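Local coordinates for protein transcription regulator (Lactobacillus plantarum WCFS1, PDB 3CLK) that probably acts as a DNA-binding transcription regulator whose periplasmic-binding-protein-like domain, present here as a dimer, would respond to a small effector molecule, at residues 110-115 and 141-146; 145-150 and 160-165; 124-129 and 154-159; 166-171 and 190-195. All blocks are in the same frame, centred on the assembly; numbering follows the deposited sequence.

Contact 1. Residues 110-115 and 141-146; sequences EDIGYQ and RKRLAG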
# COMPACT_ATOMS: atom_id res chain seq x y z
N GLU B 110 7.64 -20.90 -9.41
CA GLU B 110 6.99 -21.96 -10.15
C GLU B 110 5.97 -22.65 -9.24
O GLU B 110 4.85 -22.93 -9.67
CB GLU B 110 8.00 -22.99 -10.66
CG GLU B 110 7.34 -23.99 -11.60
CD GLU B 110 8.28 -25.07 -12.11
OE1 GLU B 110 9.41 -24.74 -12.52
OE2 GLU B 110 7.87 -26.25 -12.10
N ASP B 111 6.35 -22.91 -8.00
CA ASP B 111 5.44 -23.57 -7.07
C ASP B 111 4.24 -22.68 -6.74
O ASP B 111 3.17 -23.18 -6.40
CB ASP B 111 6.17 -23.98 -5.78
CG ASP B 111 5.37 -24.97 -4.95
OD1 ASP B 111 4.91 -25.98 -5.51
OD2 ASP B 111 5.21 -24.75 -3.73
N ILE B 112 4.41 -21.36 -6.84
CA ILE B 112 3.29 -20.46 -6.59
C ILE B 112 2.24 -20.71 -7.66
O ILE B 112 1.06 -20.92 -7.36
CB ILE B 112 3.70 -18.97 -6.63
CG1 ILE B 112 4.46 -18.61 -5.36
CG2 ILE B 112 2.45 -18.08 -6.80
CD1 ILE B 112 4.81 -17.13 -5.23
N GLY B 113 2.68 -20.71 -8.92
CA GLY B 113 1.76 -20.94 -10.03
C GLY B 113 1.15 -22.33 -9.96
O GLY B 113 -0.03 -22.53 -10.30
N TYR B 114 1.96 -23.28 -9.51
CA TYR B 114 1.56 -24.67 -9.36
C TYR B 114 0.47 -24.82 -8.30
O TYR B 114 -0.56 -25.43 -8.55
CB TYR B 114 2.77 -25.51 -8.98
CG TYR B 114 2.54 -27.01 -8.96
CD1 TYR B 114 2.30 -27.72 -10.14
CD2 TYR B 114 2.60 -27.72 -7.76
CE1 TYR B 114 2.15 -29.12 -10.12
CE2 TYR B 114 2.44 -29.10 -7.74
CZ TYR B 114 2.22 -29.80 -8.92
OH TYR B 114 2.09 -31.17 -8.87
N GLN B 115 0.71 -24.26 -7.12
CA GLN B 115 -0.27 -24.34 -6.03
C GLN B 115 -1.56 -23.57 -6.31
O GLN B 115 -2.66 -24.05 -6.01
CB GLN B 115 0.35 -23.84 -4.73
CG GLN B 115 1.28 -24.86 -4.08
CD GLN B 115 1.71 -24.46 -2.69
OE1 GLN B 115 0.89 -24.11 -1.85
NE2 GLN B 115 3.01 -24.52 -2.44
N ARG B 141 7.96 -15.84 -15.72
CA ARG B 141 8.24 -17.07 -16.45
C ARG B 141 8.01 -18.30 -15.58
O ARG B 141 7.37 -19.26 -16.00
CB ARG B 141 9.69 -17.08 -16.94
CG ARG B 141 10.16 -18.38 -17.58
CD ARG B 141 9.42 -18.68 -18.87
NE ARG B 141 8.22 -19.49 -18.66
CZ ARG B 141 7.09 -19.36 -19.37
NH1 ARG B 141 7.01 -18.45 -20.33
NH2 ARG B 141 6.06 -20.16 -19.12
N LYS B 142 8.52 -18.25 -14.35
CA LYS B 142 8.40 -19.37 -13.42
C LYS B 142 6.96 -19.62 -12.98
O LYS B 142 6.50 -20.76 -12.98
CB LYS B 142 9.29 -19.14 -12.20
CG LYS B 142 10.75 -18.90 -12.57
CD LYS B 142 11.30 -20.02 -13.44
CE LYS B 142 11.78 -21.20 -12.61
NZ LYS B 142 13.03 -20.87 -11.85
N ARG B 143 6.25 -18.57 -12.60
CA ARG B 143 4.87 -18.72 -12.17
C ARG B 143 4.03 -19.33 -13.28
O ARG B 143 3.22 -20.22 -13.03
CB ARG B 143 4.29 -17.36 -11.75
CG ARG B 143 4.97 -16.79 -10.52
CD ARG B 143 4.32 -15.49 -10.03
NE ARG B 143 5.05 -14.98 -8.87
CZ ARG B 143 4.69 -13.92 -8.16
NH1 ARG B 143 3.60 -13.24 -8.48
NH2 ARG B 143 5.44 -13.53 -7.14
N LEU B 144 4.24 -18.88 -14.51
CA LEU B 144 3.49 -19.41 -15.64
C LEU B 144 3.85 -20.87 -15.89
O LEU B 144 2.99 -21.67 -16.22
CB LEU B 144 3.74 -18.58 -16.91
CG LEU B 144 2.80 -18.90 -18.08
CD1 LEU B 144 1.39 -18.39 -17.75
CD2 LEU B 144 3.30 -18.24 -19.36
N ALA B 145 5.13 -21.21 -15.73
CA ALA B 145 5.56 -22.59 -15.93
C ALA B 145 4.85 -23.49 -14.92
O ALA B 145 4.46 -24.61 -15.24
CB ALA B 145 7.08 -22.72 -15.79
N GLY B 146 4.70 -22.99 -13.69
CA GLY B 146 4.03 -23.74 -12.64
C GLY B 146 2.57 -23.97 -13.00
O GLY B 146 2.02 -25.04 -12.74
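The Tyr114 ring meets the opposing helix at its edge: Gly146 O lies in the ring plane, 3.7 Å from Tyr114 CD1. Lys149 makes a cation-pi contact with the same ring and a salt bridge with the Glu110 carboxylate, and the tyrosine hydroxyl is hydrogen-bonded to Glu153 OE1. The Arg143 guanidinium is met obliquely by Ile112, CD1 to NH2 at 4.1 Å; the extended arginine runs beside the isoleucine in the same direction, and Asp109 holds its NE in a salt bridge. The helix axes approach to 6.2 Å and diverge by only 36°, a spacing that depends on two glycines. A CB on Gly113 would run into Arg143 O, and one on Gly146 would clash with Glu110 O. In their absence the backbones touch directly through a ladder of CA-H...O contacts, the signature of glycine-mediated close helix packing. Glu110 CA approaches Lys142 O at 3.1 Å, while Glu110 O receives Gly146 CA at 3.2 Å. The CA-H of Gly113 is aimed almost straight at Arg143 O, CA to O 3.4 Å, with 171° at the hydrogen. Glu110 sends CG anti to its backbone N (chi1 -171°), which lays that methylene against Gly146 CA at 3.5 Å; beyond CG the chain stays extended. Lys142 is bent at chi2, chi3 and chi4, with CB 3.7 Å from Glu110 N. The contact thus brings helix 109-121 alongside helix 138-153; between them in sequence runs strand 128-131, and Arg143 reaches on to the loop residues Ile220 and Gln238.

Contact 2. Residues 145-150 and 160-165; sequences AGYKKA and QEWIKP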
# COMPACT_ATOMS: atom_id res chain seq x y z
N ALA B 145 5.13 -21.21 -15.73
CA ALA B 145 5.56 -22.59 -15.93
C ALA B 145 4.85 -23.49 -14.92
O ALA B 145 4.46 -24.61 -15.24
CB ALA B 145 7.08 -22.72 -15.79
N GLY B 146 4.70 -22.99 -13.69
CA GLY B 146 4.03 -23.74 -12.64
C GLY B 146 2.57 -23.97 -13.00
O GLY B 146 2.02 -25.04 -12.74
N TYR B 147 1.96 -22.96 -13.61
CA TYR B 147 0.56 -23.02 -14.05
C TYR B 147 0.40 -24.08 -15.13
O TYR B 147 -0.53 -24.89 -15.08
CB TYR B 147 0.15 -21.64 -14.60
CG TYR B 147 -1.06 -21.62 -15.53
CD1 TYR B 147 -2.36 -21.66 -15.04
CD2 TYR B 147 -0.88 -21.51 -16.91
CE1 TYR B 147 -3.47 -21.58 -15.91
CE2 TYR B 147 -1.95 -21.43 -17.78
CZ TYR B 147 -3.25 -21.46 -17.28
OH TYR B 147 -4.29 -21.35 -18.17
N LYS B 148 1.31 -24.07 -16.11
CA LYS B 148 1.26 -25.04 -17.21
C LYS B 148 1.55 -26.46 -16.75
O LYS B 148 1.05 -27.42 -17.34
CB LYS B 148 2.25 -24.64 -18.32
CG LYS B 148 1.83 -23.40 -19.10
CD LYS B 148 2.82 -23.08 -20.23
CE LYS B 148 2.42 -21.79 -20.92
NZ LYS B 148 3.31 -21.44 -22.06
N LYS B 149 2.37 -26.60 -15.72
CA LYS B 149 2.69 -27.92 -15.18
C LYS B 149 1.43 -28.48 -14.51
O LYS B 149 1.07 -29.64 -14.73
CB LYS B 149 3.82 -27.81 -14.15
CG LYS B 149 4.18 -29.15 -13.50
CD LYS B 149 5.49 -29.08 -12.71
CE LYS B 149 5.40 -28.13 -11.52
NZ LYS B 149 6.67 -28.12 -10.72
N ALA B 150 0.77 -27.66 -13.69
CA ALA B 150 -0.44 -28.07 -13.00
C ALA B 150 -1.48 -28.54 -14.00
O ALA B 150 -2.14 -29.56 -13.79
CB ALA B 150 -1.00 -26.92 -12.17
N GLN B 160 -3.45 -20.98 -25.02
CA GLN B 160 -2.87 -19.65 -24.99
C GLN B 160 -3.91 -18.56 -24.79
O GLN B 160 -3.60 -17.49 -24.29
CB GLN B 160 -2.07 -19.37 -26.26
CG GLN B 160 -0.74 -20.11 -26.36
CD GLN B 160 0.18 -19.81 -25.20
OE1 GLN B 160 0.37 -18.64 -24.83
NE2 GLN B 160 0.79 -20.84 -24.63
N GLU B 161 -5.15 -18.82 -25.19
CA GLU B 161 -6.21 -17.84 -25.04
C GLU B 161 -6.60 -17.64 -23.57
O GLU B 161 -7.26 -16.66 -23.23
CB GLU B 161 -7.45 -18.27 -25.84
CG GLU B 161 -7.16 -18.44 -27.32
CD GLU B 161 -6.27 -17.33 -27.85
OE1 GLU B 161 -6.72 -16.16 -27.86
OE2 GLU B 161 -5.13 -17.63 -28.25
N TRP B 162 -6.18 -18.58 -22.72
CA TRP B 162 -6.48 -18.52 -21.29
C TRP B 162 -5.39 -17.75 -20.54
O TRP B 162 -5.46 -17.57 -19.32
CB TRP B 162 -6.58 -19.93 -20.72
CG TRP B 162 -7.76 -20.73 -21.22
CD1 TRP B 162 -8.77 -20.30 -22.04
CD2 TRP B 162 -8.07 -22.09 -20.89
NE1 TRP B 162 -9.69 -21.30 -22.22
CE2 TRP B 162 -9.29 -22.41 -21.53
CE3 TRP B 162 -7.44 -23.07 -20.10
CZ2 TRP B 162 -9.90 -23.67 -21.42
CZ3 TRP B 162 -8.05 -24.32 -19.99
CH2 TRP B 162 -9.26 -24.61 -20.64
N ILE B 163 -4.39 -17.29 -21.29
CA ILE B 163 -3.28 -16.56 -20.73
C ILE B 163 -3.33 -15.12 -21.21
O ILE B 163 -3.21 -14.84 -22.41
CB ILE B 163 -1.94 -17.21 -21.15
CG1 ILE B 163 -1.98 -18.71 -20.86
CG2 ILE B 163 -0.78 -16.57 -20.41
CD1 ILE B 163 -0.79 -19.50 -21.42
N LYS B 164 -3.55 -14.20 -20.27
CA LYS B 164 -3.63 -12.78 -20.58
C LYS B 164 -2.56 -12.05 -19.79
O LYS B 164 -2.69 -11.84 -18.58
CB LYS B 164 -5.01 -12.22 -20.21
CG LYS B 164 -6.15 -12.86 -20.98
CD LYS B 164 -6.02 -12.63 -22.49
CE LYS B 164 -7.19 -13.26 -23.23
NZ LYS B 164 -7.08 -13.08 -24.71
N PRO B 165 -1.45 -11.70 -20.46
CA PRO B 165 -0.33 -11.00 -19.83
C PRO B 165 -0.72 -9.62 -19.32
O PRO B 165 -1.71 -9.03 -19.75
CB PRO B 165 0.70 -10.93 -20.96
CG PRO B 165 0.43 -12.17 -21.73
CD PRO B 165 -1.08 -12.17 -21.80
O HOH W 1 2.14 -18.91 -22.95
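Tyr147 places CG anti to its backbone N (chi1 159°), and Ile163 places CG1 anti to its carbonyl carbon, beside the backbone N (chi1 -51°); these settings turn the phenol and the ethyl branch (CG1, CD1) toward each other. The contact closes a beta-alpha-beta unit, made of strand 128-131, helix 138-153 and strand 163-164, within the alpha/beta periplasmic-binding-protein-like fold. The packing joins the helix to the edge strand at side-chain range, since the nearest CA atoms, those of Tyr147 and Ile163, are 10.1 Å apart. At its apolar part Tyr147 CE2 lies 4.1 Å from Ile163 CG1, an approach oblique to the ring, with the two side chains crossing at a slant. Further out, the Tyr147 and Trp162 side chains cross at about a right angle. The phenol OH sits near the indole plane at the edge, 3.7 Å from Trp162 CB, while its hydrogen bond goes to Ile128 O on strand 128-131, the first strand of the unit. That bond holds the phenol tip between strand 128-131 and the 3-10 turn that leads into strand 163-164, and satisfies the hydroxyl of a buried residue. Lys148 is extended beyond CG, which carries its CE over to Ile163 CD1 at 4.0 Å and its ammonium group past the apolar patch. Here it meets Gln160, whose bend at chi2 (-58°) folds the amide back toward the helix. The polar rim is bridged by solvent: one water accepts from Lys148 NZ at 2.9 Å and donates to Gln160 OE1 at 2.6 Å.

Contact 3. Residues 124-129 and 154-159; sequences GHRQIG and ANIAIN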
# COMPACT_ATOMS: atom_id res chain seq x y z
N GLY B 124 -12.43 -28.81 -8.60
CA GLY B 124 -13.22 -29.24 -9.74
C GLY B 124 -13.09 -28.47 -11.05
O GLY B 124 -13.66 -28.89 -12.06
N HIS B 125 -12.36 -27.36 -11.05
CA HIS B 125 -12.19 -26.54 -12.25
C HIS B 125 -11.19 -27.14 -13.25
O HIS B 125 -10.20 -27.74 -12.85
CB HIS B 125 -11.71 -25.13 -11.86
CG HIS B 125 -12.67 -24.39 -10.99
ND1 HIS B 125 -13.74 -23.68 -11.50
CD2 HIS B 125 -12.77 -24.29 -9.64
CE1 HIS B 125 -14.46 -23.19 -10.50
NE2 HIS B 125 -13.89 -23.55 -9.36
N ARG B 126 -11.45 -26.94 -14.53
CA ARG B 126 -10.55 -27.43 -15.59
C ARG B 126 -10.30 -26.34 -16.63
O ARG B 126 -9.30 -26.38 -17.34
CB ARG B 126 -11.13 -28.68 -16.25
CG ARG B 126 -11.05 -29.93 -15.37
CD ARG B 126 -11.52 -31.17 -16.13
NE ARG B 126 -10.65 -31.50 -17.26
CZ ARG B 126 -9.43 -32.01 -17.16
NH1 ARG B 126 -8.91 -32.28 -15.97
NH2 ARG B 126 -8.73 -32.27 -18.26
N GLN B 127 -11.22 -25.39 -16.72
CA GLN B 127 -11.09 -24.27 -17.65
C GLN B 127 -10.59 -23.12 -16.78
O GLN B 127 -11.35 -22.25 -16.34
CB GLN B 127 -12.43 -23.96 -18.30
CG GLN B 127 -12.98 -25.16 -19.08
CD GLN B 127 -14.11 -24.79 -20.01
OE1 GLN B 127 -15.24 -24.55 -19.59
NE2 GLN B 127 -13.80 -24.74 -21.31
N ILE B 128 -9.28 -23.14 -16.55
CA ILE B 128 -8.60 -22.19 -15.68
C ILE B 128 -7.71 -21.20 -16.43
O ILE B 128 -6.81 -21.61 -17.17
CB ILE B 128 -7.74 -22.97 -14.68
CG1 ILE B 128 -8.60 -24.03 -13.97
CG2 ILE B 128 -7.07 -22.03 -13.69
CD1 ILE B 128 -7.83 -24.90 -12.99
N GLY B 129 -7.95 -19.91 -16.22
CA GLY B 129 -7.14 -18.89 -16.87
C GLY B 129 -6.18 -18.26 -15.88
O GLY B 129 -6.30 -18.46 -14.67
N ALA B 154 -2.88 -32.48 -14.80
CA ALA B 154 -4.32 -32.70 -14.71
C ALA B 154 -4.84 -33.04 -16.10
O ALA B 154 -6.04 -33.18 -16.31
CB ALA B 154 -5.01 -31.43 -14.19
N ASN B 155 -3.91 -33.17 -17.04
CA ASN B 155 -4.25 -33.49 -18.42
C ASN B 155 -5.15 -32.44 -19.06
O ASN B 155 -6.05 -32.75 -19.84
CB ASN B 155 -4.89 -34.88 -18.49
CG ASN B 155 -3.87 -35.99 -18.31
OD1 ASN B 155 -3.02 -36.20 -19.18
ND2 ASN B 155 -3.92 -36.70 -17.19
N ILE B 156 -4.89 -31.18 -18.73
CA ILE B 156 -5.64 -30.06 -19.29
C ILE B 156 -4.73 -29.44 -20.34
O ILE B 156 -3.62 -29.02 -20.03
CB ILE B 156 -5.97 -29.00 -18.22
CG1 ILE B 156 -6.98 -29.56 -17.22
CG2 ILE B 156 -6.51 -27.74 -18.87
CD1 ILE B 156 -7.26 -28.63 -16.05
N ALA B 157 -5.21 -29.37 -21.58
CA ALA B 157 -4.43 -28.81 -22.68
C ALA B 157 -4.17 -27.31 -22.49
O ALA B 157 -5.08 -26.54 -22.21
CB ALA B 157 -5.15 -29.04 -24.01
N ILE B 158 -2.91 -26.92 -22.64
CA ILE B 158 -2.53 -25.51 -22.49
C ILE B 158 -3.17 -24.69 -23.61
O ILE B 158 -2.92 -24.91 -24.79
CB ILE B 158 -1.00 -25.35 -22.53
CG1 ILE B 158 -0.39 -26.06 -21.32
CG2 ILE B 158 -0.63 -23.88 -22.53
CD1 ILE B 158 1.11 -25.96 -21.23
N ASN B 159 -4.01 -23.74 -23.21
CA ASN B 159 -4.73 -22.87 -24.14
C ASN B 159 -4.19 -21.44 -24.01
O ASN B 159 -4.44 -20.76 -23.02
CB ASN B 159 -6.22 -22.88 -23.78
CG ASN B 159 -7.08 -22.16 -24.80
OD1 ASN B 159 -6.72 -21.10 -25.29
ND2 ASN B 159 -8.24 -22.74 -25.11
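The two backbones run past each other without pairing, 6.7 Å apart at the CA atoms of Arg126 and Ile156, and both segments leave helix ends through Schellman motifs, with Gly124 and Asn155 (phi 61°) at the positive-phi positions. Arg126 and Ile156 carry the contact. The arginine CG is anti to the carbonyl carbon, and a bend at chi3 (64°) turns the guanidinium over toward the end of helix 138-153. There the group is used in two ways. At its edge NH1 donates to Ala154 O at 3.0 Å, nearly straight at 163°, with the acceptor in the guanidinium plane and the donor in the carbonyl plane. NH2 adds weak bonds, one to the same oxygen and one to Asn155 O at 3.1 Å. Over one face lies Ile156 CG1, offset toward the rim and 3.4 Å from Arg126 NH2. The isoleucine crosses the arginine obliquely, and its CD1 comes within 3.3 Å of Arg126 O. Ile156 also leans on Leu151 and Trp162, so it packs against helix 138-153 and the 3-10 turn before strand 163-164 as well. In the fold the contact ties the turn between helix 109-121 and strand 128-131 to the turn that leads out of helix 138-153. Chemically, a cation sits on carbonyl oxygens at a helix C-terminus, at the negative end of the helix dipole, which would be expected to be favourable; the in-plane bond from NH1 and the apolar contact over one face together limit how the guanidinium can turn.

Contact 4. Residues 166-171 and 190-195; sequences GDYSYT and IAASDM
Tyr168, Met195 (modelled as selenomethionine) and Tyr170 bury most of the surface where two strand-to-helix loops meet at the C-terminal edge of the parallel part of the sheet, in the alpha/beta fold of periplasmic-binding-protein-like domains. Strand 128-131 lies between the strands that feed these loops. Tyr168 takes a left-handed backbone conformation (phi 62°), and its ring comes to Ala192 by the edge. Ala192 O lies in the ring plane, 3.5 Å from Tyr168 CD2, and Ala192 CB is 3.6 Å from the same carbon. Arg143 and Thr139 of helix 138-153 also touch this side chain. Met195, bent at chi2 and chi3, curls back so that CE packs on Tyr170 CB at 3.6 Å, the two chains crossing near a right angle. Tyr170 CA adds a CA-H...O contact to Met195 O at 3.2 Å, while its hydroxyl bonds to Asn202. Ile228 of the second subunit packs on both residues, so this end of the contact reaches the dimer interface. Each loop opens its helix with a serine N-cap. Ser169 OG and N both bond to Asp167 OD1, the N-H forming an Asx turn. Ser193 holds OG between its backbone N and carbonyl carbon (chi1 76°) and donates to Tyr168 O at 2.7 Å, from 39° above the carbonyl plane.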
# COMPACT_ATOMS: atom_id res chain seq x y z
N GLY B 166 0.10 -9.11 -18.42
CA GLY B 166 -0.16 -7.80 -17.85
C GLY B 166 1.07 -7.40 -17.08
O GLY B 166 2.16 -7.96 -17.28
N ASP B 167 0.91 -6.45 -16.17
CA ASP B 167 2.02 -5.96 -15.38
C ASP B 167 1.73 -5.98 -13.89
O ASP B 167 2.16 -5.09 -13.16
CB ASP B 167 2.34 -4.52 -15.81
CG ASP B 167 1.13 -3.61 -15.73
OD1 ASP B 167 0.16 -3.99 -15.04
OD2 ASP B 167 1.14 -2.53 -16.35
N TYR B 168 0.99 -6.99 -13.45
CA TYR B 168 0.66 -7.13 -12.03
C TYR B 168 -0.16 -5.99 -11.44
O TYR B 168 -0.34 -5.94 -10.22
CB TYR B 168 1.93 -7.27 -11.19
CG TYR B 168 2.82 -8.42 -11.57
CD1 TYR B 168 3.87 -8.25 -12.48
CD2 TYR B 168 2.62 -9.69 -11.04
CE1 TYR B 168 4.69 -9.32 -12.84
CE2 TYR B 168 3.43 -10.76 -11.39
CZ TYR B 168 4.47 -10.57 -12.29
OH TYR B 168 5.27 -11.64 -12.63
N SER B 169 -0.69 -5.10 -12.27
CA SER B 169 -1.46 -3.98 -11.75
C SER B 169 -2.96 -4.24 -11.71
O SER B 169 -3.45 -5.25 -12.22
CB SER B 169 -1.19 -2.73 -12.59
OG SER B 169 -1.74 -2.89 -13.89
N TYR B 170 -3.69 -3.32 -11.10
CA TYR B 170 -5.14 -3.41 -11.02
C TYR B 170 -5.71 -3.30 -12.43
O TYR B 170 -6.61 -4.06 -12.81
CB TYR B 170 -5.67 -2.27 -10.16
CG TYR B 170 -7.17 -2.14 -10.15
CD1 TYR B 170 -7.95 -2.90 -9.28
CD2 TYR B 170 -7.81 -1.23 -10.99
CE1 TYR B 170 -9.33 -2.75 -9.24
CE2 TYR B 170 -9.20 -1.07 -10.96
CZ TYR B 170 -9.95 -1.83 -10.08
OH TYR B 170 -11.31 -1.67 -10.03
N THR B 171 -5.19 -2.37 -13.22
CA THR B 171 -5.66 -2.17 -14.59
C THR B 171 -5.51 -3.43 -15.45
O THR B 171 -6.40 -3.76 -16.23
CB THR B 171 -4.92 -1.00 -15.27
OG1 THR B 171 -5.24 0.22 -14.58
CG2 THR B 171 -5.36 -0.87 -16.73
N ILE B 190 -6.55 -17.26 -12.13
CA ILE B 190 -5.47 -17.01 -11.20
C ILE B 190 -4.98 -15.60 -11.48
O ILE B 190 -4.68 -15.25 -12.63
CB ILE B 190 -4.31 -18.00 -11.42
CG1 ILE B 190 -4.83 -19.43 -11.19
CG2 ILE B 190 -3.15 -17.68 -10.48
CD1 ILE B 190 -3.78 -20.48 -11.35
N ALA B 191 -4.92 -14.77 -10.45
CA ALA B 191 -4.47 -13.39 -10.61
C ALA B 191 -3.00 -13.27 -10.26
O ALA B 191 -2.54 -13.85 -9.28
CB ALA B 191 -5.31 -12.46 -9.74
N ALA B 192 -2.28 -12.50 -11.07
CA ALA B 192 -0.85 -12.29 -10.89
C ALA B 192 -0.51 -11.61 -9.57
O ALA B 192 0.61 -11.73 -9.09
CB ALA B 192 -0.29 -11.46 -12.06
N SER B 193 -1.47 -10.89 -9.00
CA SER B 193 -1.26 -10.17 -7.75
C SER B 193 -2.61 -9.81 -7.14
O SER B 193 -3.65 -9.93 -7.80
CB SER B 193 -0.47 -8.88 -8.00
OG SER B 193 -1.30 -7.88 -8.59
N ASP B 194 -2.60 -9.36 -5.88
CA ASP B 194 -3.85 -8.99 -5.22
C ASP B 194 -4.54 -7.84 -5.95
O ASP B 194 -5.75 -7.85 -6.11
CB ASP B 194 -3.62 -8.58 -3.76
CG ASP B 194 -2.98 -9.68 -2.93
OD1 ASP B 194 -3.13 -10.89 -3.24
OD2 ASP B 194 -2.35 -9.32 -1.92
N MSE B 195 -3.78 -6.82 -6.38
CA MSE B 195 -4.38 -5.70 -7.09
C MSE B 195 -4.95 -6.17 -8.43
O MSE B 195 -5.98 -5.69 -8.89
CB MSE B 195 -3.36 -4.58 -7.34
CG MSE B 195 -2.91 -3.83 -6.10
SE MSE B 195 -4.45 -3.08 -5.18
CE MSE B 195 -5.15 -1.97 -6.59

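All four contacts lie in one lobe, around the helices and strands that border strand 128-131. Contacts 1 and 2 share Ala145 and Gly146 on helix 138-153, with centres 9 Å apart, and Tyr114 CD1 packs on Ala150 N (3.9 Å) between them. Contact 3 lies 9 Å from contact 2 between centres; Lys148 CB and Ile158 CD1 pack there at 3.4 Å. Contact 4, its centre about 20 Å from that of contact 3, is tied to it through the sheet by Gly129 O and Ile190 N (2.8 Å). Arg143 NH1 reaches Ala192 O at 3.4 Å, linking contacts 1 and 4. In relatives with this fold effectors bind between the two lobes, so the loops of contact 4 would probably lie near such a cleft.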